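Local coordinates for 2-methyl-aconitate isomerase (Shewanella oneidensis, PDB 5K87), which interconverts the trans and cis isomers of 2-methyl-aconitate by base-catalysed proton abstraction, in the 2-methylcitrate cycle that degrades propionate, at residues Y18-T23 with F167-V172; F174-V179 with S383-V388; G201-V206 with P337-N342. The protein carries 1 engineered substitution. All blocks are in the same frame, centred on the assembly; numbering follows the deposited sequence. Where two conformers were deposited one is given.

Contact 1: Y18-T23 with F167-V172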
# COMPACT_ATOMS: atom_id res chain seq x y z
N TYR A 18 13.20 1.02 5.91
CA TYR A 18 12.15 1.22 4.94
C TYR A 18 12.25 2.67 4.47
O TYR A 18 12.21 3.60 5.31
CB TYR A 18 10.83 0.93 5.63
CG TYR A 18 9.57 1.03 4.80
CD1 TYR A 18 9.41 0.31 3.62
CD2 TYR A 18 8.51 1.80 5.25
CE1 TYR A 18 8.21 0.38 2.92
CE2 TYR A 18 7.33 1.88 4.55
CZ TYR A 18 7.19 1.17 3.39
OH TYR A 18 5.99 1.27 2.73
N MET A 19 12.43 2.87 3.16
CA MET A 19 12.73 4.19 2.62
C MET A 19 11.86 4.52 1.44
O MET A 19 11.46 3.62 0.68
CB MET A 19 14.19 4.29 2.15
CG MET A 19 15.20 3.96 3.21
SD MET A 19 16.89 4.26 2.67
CE MET A 19 16.91 6.04 2.45
N ARG A 20 11.56 5.80 1.26
CA ARG A 20 11.13 6.30 -0.04
C ARG A 20 12.35 6.74 -0.84
O ARG A 20 13.23 7.45 -0.32
CB ARG A 20 10.18 7.49 0.10
CG ARG A 20 9.80 8.07 -1.25
CD ARG A 20 8.99 9.37 -1.17
NE ARG A 20 9.74 10.48 -0.57
CZ ARG A 20 10.72 11.14 -1.17
NH1 ARG A 20 11.11 10.82 -2.40
NH2 ARG A 20 11.33 12.13 -0.53
N GLY A 21 12.43 6.30 -2.10
CA GLY A 21 13.39 6.85 -3.05
C GLY A 21 12.60 7.27 -4.27
O GLY A 21 11.89 6.45 -4.85
N GLY A 22 12.70 8.54 -4.66
CA GLY A 22 11.88 9.03 -5.75
C GLY A 22 10.41 8.75 -5.47
O GLY A 22 9.92 9.00 -4.37
N THR A 23 9.72 8.18 -6.46
CA THR A 23 8.30 7.86 -6.33
C THR A 23 8.04 6.40 -5.95
O THR A 23 6.98 5.87 -6.27
CB THR A 23 7.55 8.19 -7.63
OG1 THR A 23 8.21 7.57 -8.74
CG2 THR A 23 7.56 9.69 -7.87
N PHE A 167 13.12 20.58 -2.18
CA PHE A 167 13.04 20.10 -3.55
C PHE A 167 11.81 19.23 -3.76
O PHE A 167 11.58 18.28 -3.01
CB PHE A 167 14.29 19.32 -3.93
CG PHE A 167 14.37 18.99 -5.39
CD1 PHE A 167 14.64 19.98 -6.31
CD2 PHE A 167 14.16 17.70 -5.84
CE1 PHE A 167 14.71 19.69 -7.67
CE2 PHE A 167 14.24 17.41 -7.19
CZ PHE A 167 14.51 18.41 -8.10
N GLU A 168 11.03 19.56 -4.78
CA GLU A 168 9.79 18.84 -5.04
C GLU A 168 9.90 17.99 -6.30
O GLU A 168 10.51 18.40 -7.29
CB GLU A 168 8.61 19.81 -5.14
CG GLU A 168 8.53 20.79 -3.98
CD GLU A 168 7.11 21.08 -3.53
OE1 GLU A 168 6.94 21.83 -2.55
OE2 GLU A 168 6.16 20.55 -4.15
N LEU A 169 9.32 16.79 -6.25
CA LEU A 169 9.22 15.90 -7.39
C LEU A 169 7.74 15.65 -7.61
O LEU A 169 7.03 15.38 -6.64
CB LEU A 169 9.84 14.52 -7.09
CG LEU A 169 11.14 14.20 -6.36
CD1 LEU A 169 11.38 12.70 -6.36
CD2 LEU A 169 12.28 14.87 -7.03
N ASP A 170 7.28 15.68 -8.86
CA ASP A 170 5.91 15.31 -9.15
C ASP A 170 5.73 13.82 -8.88
O ASP A 170 6.48 12.98 -9.38
CB ASP A 170 5.53 15.66 -10.59
CG ASP A 170 5.32 17.15 -10.80
OD1 ASP A 170 5.26 17.90 -9.80
OD2 ASP A 170 5.20 17.58 -11.97
N GLY A 171 4.74 13.50 -8.05
CA GLY A 171 4.54 12.15 -7.57
C GLY A 171 5.04 11.94 -6.15
O GLY A 171 4.80 10.88 -5.58
N VAL A 172 5.74 12.93 -5.60
CA VAL A 172 6.17 12.87 -4.21
C VAL A 172 5.49 13.97 -3.45
O VAL A 172 5.63 15.17 -3.75
CB VAL A 172 7.69 12.96 -4.03
CG1 VAL A 172 8.04 13.00 -2.54
CG2 VAL A 172 8.36 11.77 -4.70
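V172 covers one face of the R20 guanidinium: its CG1 methyl stands over the centre of the plane, 3.5 Å from R20 CZ. At the edge the group meets its own segment, where G22 CA lies in the guanidinium plane and NH1 donates to G22 O at 2.9 Å. That bond is nearly straight, 160° at the hydrogen, and lies close to the plane. L169 CD1 approaches the guanidinium obliquely. The R20 side chain sets out toward the 167-172 loop, with CG anti to the backbone N (chi1 177°), bends at chi3, and meets V172 tip to tip. The other V172 methyl, CG2, presses on G22 O at 3.2 Å, a tight fit beside the NH1 bond. L169 CD1 rests on G22 CA at 3.8 Å.

Further on, T23 CG2 sits 3.8 Å from both D170 O and G171 O. The loop presents these carbonyls through a type II turn from L169 to V172, closed by V172 N to L169 O at 3.0 Å. G171 has positive phi (102°), and a side chain there would collide with T23 CG2.

R20 NE also forms a salt bridge with D64 of the second subunit, while NH1 has a further bond to S385 OG. An alanine in place of R20 would probably leave the V172 methyl facing a gap, G22 O without its side-chain donor and D64 of the second subunit without this charged partner. The T23 backbone N bonds N111, a substrate-binding residue, which puts this end of the contact beside the active site. Strand 12-21, carrying R20, pairs with strands 24-30 and 374-391; the 167-172 loop packs against the latter through L169 on S385, and Y59 of the second subunit bonds G171 N.

Contact 2: F174-V179 with S383-V388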
# COMPACT_ATOMS: atom_id res chain seq x y z
N PHE A 174 5.62 15.37 -0.45
CA PHE A 174 6.27 16.39 0.37
C PHE A 174 7.68 16.66 -0.13
O PHE A 174 8.32 15.78 -0.67
CB PHE A 174 6.31 15.89 1.81
CG PHE A 174 4.95 15.60 2.39
CD1 PHE A 174 4.13 16.63 2.83
CD2 PHE A 174 4.49 14.30 2.51
CE1 PHE A 174 2.89 16.36 3.37
CE2 PHE A 174 3.23 14.03 3.05
CZ PHE A 174 2.44 15.06 3.48
N PRO A 175 8.18 17.89 0.07
CA PRO A 175 9.53 18.23 -0.40
C PRO A 175 10.61 17.56 0.45
O PRO A 175 10.36 17.17 1.59
CB PRO A 175 9.58 19.75 -0.21
CG PRO A 175 8.64 20.02 0.91
CD PRO A 175 7.52 19.03 0.73
N ALA A 176 11.80 17.42 -0.12
CA ALA A 176 12.94 16.85 0.58
C ALA A 176 14.22 17.39 -0.07
O ALA A 176 14.14 18.21 -0.98
CB ALA A 176 12.90 15.33 0.53
N ALA A 177 15.38 16.94 0.38
CA ALA A 177 16.63 17.39 -0.23
C ALA A 177 16.78 16.82 -1.64
O ALA A 177 16.52 15.64 -1.88
CB ALA A 177 17.81 17.00 0.62
N GLU A 178 17.23 17.65 -2.57
CA GLU A 178 17.51 17.18 -3.93
C GLU A 178 18.71 16.24 -3.95
O GLU A 178 19.77 16.56 -3.41
CB GLU A 178 17.81 18.37 -4.84
CG GLU A 178 18.01 17.99 -6.30
CD GLU A 178 18.30 19.17 -7.21
OE1 GLU A 178 18.39 20.32 -6.71
OE2 GLU A 178 18.46 18.95 -8.43
N VAL A 179 18.55 15.10 -4.62
CA VAL A 179 19.65 14.18 -4.85
C VAL A 179 19.80 13.98 -6.35
O VAL A 179 18.95 13.34 -6.99
CB VAL A 179 19.40 12.82 -4.16
CG1 VAL A 179 20.57 11.88 -4.44
CG2 VAL A 179 19.21 13.03 -2.66
N SER A 383 17.12 14.40 -11.27
CA SER A 383 17.11 14.63 -9.84
C SER A 383 15.97 13.88 -9.19
O SER A 383 14.86 13.81 -9.73
CB SER A 383 16.98 16.12 -9.54
OG SER A 383 18.17 16.79 -9.92
N ARG A 384 16.26 13.30 -8.03
CA ARG A 384 15.25 12.64 -7.22
C ARG A 384 15.42 13.15 -5.78
O ARG A 384 15.98 14.24 -5.58
CB ARG A 384 15.42 11.11 -7.34
CG ARG A 384 15.29 10.56 -8.78
CD ARG A 384 13.85 10.28 -9.21
NE ARG A 384 13.11 11.47 -9.63
CZ ARG A 384 11.84 11.46 -9.99
NH1 ARG A 384 11.25 12.58 -10.39
NH2 ARG A 384 11.14 10.33 -9.95
N SER A 385 14.90 12.41 -4.81
CA SER A 385 15.07 12.71 -3.39
C SER A 385 14.81 11.41 -2.67
O SER A 385 14.33 10.44 -3.29
CB SER A 385 14.09 13.79 -2.92
OG SER A 385 12.74 13.32 -2.94
N ALA A 386 15.13 11.35 -1.38
CA ALA A 386 14.92 10.14 -0.60
C ALA A 386 14.77 10.46 0.87
O ALA A 386 15.28 11.48 1.34
CB ALA A 386 16.08 9.20 -0.78
N ARG A 387 14.11 9.58 1.60
CA ARG A 387 14.08 9.70 3.05
C ARG A 387 13.76 8.38 3.70
O ARG A 387 13.04 7.54 3.14
CB ARG A 387 13.09 10.79 3.50
CG ARG A 387 11.69 10.62 2.98
CD ARG A 387 10.73 11.71 3.47
NE ARG A 387 10.40 11.53 4.87
CZ ARG A 387 9.26 11.04 5.36
NH1 ARG A 387 9.16 10.92 6.66
NH2 ARG A 387 8.23 10.69 4.60
N VAL A 388 14.28 8.20 4.90
CA VAL A 388 13.92 7.09 5.74
C VAL A 388 12.51 7.29 6.29
O VAL A 388 12.17 8.36 6.84
CB VAL A 388 14.91 6.97 6.89
CG1 VAL A 388 14.43 5.92 7.90
CG2 VAL A 388 16.29 6.64 6.36
O HOH W 1 16.55 13.59 -0.16
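S383 OG donates to E178 OE2 at 2.6 Å, using the anti lone pair of that oxygen. The extended E178 chain, with CG anti to the backbone N (chi1 -176°), carries the carboxylate to the serine; OE2 is also bonded by Q180. S383 O accepts from R384 NE and lies in the plane of the R384 guanidinium. R384 and V179 then form an antiparallel hydrogen-bonded pair: R384 N to V179 O is 2.9 Å and V179 N to R384 O is 2.9 Å, with angles at hydrogen of 177° and 174°. This pairing joins strand 179-184 to strand 374-391 beside helix 113-122, consistent with the diaminopimelate epimerase clan, in which a barrel-like sheet wraps a central helix. The R384 side chain leads away from V179, and NH2 bonds substrate-binding N111.

At S385 the partners change to loop residues: its CB lies 3.2 Å from A177 O and 4.0 Å from A176 CB. A386 N donates to a water at 2.9 Å, and the same water stands 2.7 Å from A177 O. R387 reaches D64 of the second subunit in a salt bridge.

Contact 3: G201-V206 with P337-N342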
# COMPACT_ATOMS: atom_id res chain seq x y z
N GLY A 201 18.94 -3.04 -34.31
CA GLY A 201 19.79 -2.28 -35.20
C GLY A 201 19.08 -1.11 -35.86
O GLY A 201 19.69 -0.37 -36.64
N ASN A 202 17.80 -0.95 -35.55
CA ASN A 202 16.98 0.11 -36.14
C ASN A 202 16.47 1.09 -35.08
O ASN A 202 16.15 0.68 -33.96
CB ASN A 202 15.78 -0.49 -36.88
CG ASN A 202 16.20 -1.53 -37.90
OD1 ASN A 202 17.13 -1.31 -38.67
ND2 ASN A 202 15.52 -2.67 -37.89
N LEU A 203 16.37 2.36 -35.46
CA LEU A 203 15.83 3.39 -34.57
C LEU A 203 14.34 3.19 -34.37
O LEU A 203 13.81 3.44 -33.29
CB LEU A 203 16.08 4.78 -35.16
CG LEU A 203 17.54 5.17 -35.34
CD1 LEU A 203 17.65 6.57 -35.92
CD2 LEU A 203 18.26 5.06 -34.01
N VAL A 204 13.66 2.78 -35.44
CA VAL A 204 12.24 2.45 -35.39
C VAL A 204 12.04 1.13 -36.10
O VAL A 204 12.77 0.78 -37.03
CB VAL A 204 11.36 3.54 -36.05
CG1 VAL A 204 11.59 4.90 -35.38
CG2 VAL A 204 11.61 3.63 -37.54
N ASP A 205 11.04 0.38 -35.66
CA ASP A 205 10.70 -0.88 -36.28
C ASP A 205 9.21 -0.95 -36.45
O ASP A 205 8.47 -0.14 -35.87
CB ASP A 205 11.17 -2.05 -35.42
CG ASP A 205 12.67 -2.24 -35.46
OD1 ASP A 205 13.17 -2.80 -36.46
OD2 ASP A 205 13.36 -1.84 -34.50
N VAL A 206 8.76 -1.89 -37.26
CA VAL A 206 7.34 -2.19 -37.32
C VAL A 206 7.14 -3.48 -36.56
O VAL A 206 7.62 -4.54 -36.96
CB VAL A 206 6.83 -2.34 -38.76
CG1 VAL A 206 5.36 -2.70 -38.76
CG2 VAL A 206 7.06 -1.05 -39.53
N PRO A 337 18.27 11.25 -32.69
CA PRO A 337 17.33 11.73 -33.71
C PRO A 337 16.71 10.58 -34.49
O PRO A 337 17.42 9.70 -34.97
CB PRO A 337 18.21 12.60 -34.61
CG PRO A 337 19.29 13.08 -33.70
CD PRO A 337 19.58 11.93 -32.79
N GLY A 338 15.39 10.58 -34.58
CA GLY A 338 14.69 9.56 -35.35
C GLY A 338 13.97 8.48 -34.56
O GLY A 338 13.16 7.76 -35.12
N THR A 339 14.27 8.32 -33.27
CA THR A 339 13.49 7.37 -32.47
C THR A 339 12.08 7.92 -32.30
O THR A 339 11.84 9.11 -32.49
CB THR A 339 14.08 7.13 -31.06
OG1 THR A 339 13.94 8.32 -30.28
CG2 THR A 339 15.53 6.70 -31.13
N LEU A 340 11.13 7.05 -31.95
CA LEU A 340 9.76 7.51 -31.74
C LEU A 340 9.68 8.53 -30.60
O LEU A 340 8.85 9.42 -30.62
CB LEU A 340 8.83 6.33 -31.45
CG LEU A 340 8.55 5.38 -32.60
CD1 LEU A 340 7.36 4.50 -32.26
CD2 LEU A 340 8.31 6.13 -33.90
N VAL A 341 10.54 8.37 -29.60
CA VAL A 341 10.58 9.29 -28.48
C VAL A 341 11.08 10.66 -28.95
O VAL A 341 10.49 11.69 -28.67
CB VAL A 341 11.48 8.75 -27.36
CG1 VAL A 341 11.57 9.73 -26.21
CG2 VAL A 341 10.99 7.38 -26.87
N ASN A 342 12.17 10.63 -29.70
CA ASN A 342 12.73 11.84 -30.29
C ASN A 342 11.70 12.56 -31.17
O ASN A 342 11.54 13.78 -31.09
CB ASN A 342 13.96 11.49 -31.10
CG ASN A 342 14.51 12.67 -31.86
OD1 ASN A 342 14.25 12.82 -33.05
ND2 ASN A 342 15.26 13.52 -31.17
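L203 lies against the backbone of the 337-342 turn. Its CB is 4.2 Å from G338 O, the nearest approach at the root of the side chain. CG stands anti to the carbonyl carbon (chi1 -62°); beyond it, CD1 sits 3.3 Å from P337 O and CD2 4.3 Å from T339 CG2. G338 suits this tight spot, because a side-chain carbon there would stand only about 3.0 Å from L203 CD1; at the backbone angles of G338 a CB would also be jammed against P337 O, which by itself calls for glycine.

V204 continues the contact. In the conformer given, one of two, CG1 lies 3.3 Å from G338 O and 3.8 Å from L340 CD2, and the V204 and L340 side chains cross at about a right angle; these distances hold for that conformer only.

The segments share no direct hydrogen bond. The turn is held internally instead: T339 is the N-cap of the helix that follows, its OG1 accepting from N342 N at 3.0 Å and also hydrogen-bonded to A333 O, while N342 OD1 takes the N-H of G338. T218 OG1 has bonds to both L203 O and L340 N, bridging the two sides. The contact therefore joins the loop leading into strand 205-209 to the start of helix 340-344, with strand 213-221, which carries T218, beside both and helix 324-334 packing on V341.

Contacts 1 and 2 are buried, adjoin one another and lie on neighbouring strands, 12-21 for contact 1 and 374-391 for contact 2: F167 N lies 2.8 Å from A176 O, and G22 N 2.9 Å from S385 O, both probable hydrogen bonds. Both also touch the second subunit. Contact 3 is only partly buried, meets no other chain and lies away from the annotated sites, its centre 31 Å from that of contact 1. The chemistry differs accordingly. Contact 2 joins its segments by backbone and carboxylate bonds, contact 1 sets a methyl over a charged group, and contact 3 relies on leucine and valine methyls set against backbone carbonyls and the L340 side chain.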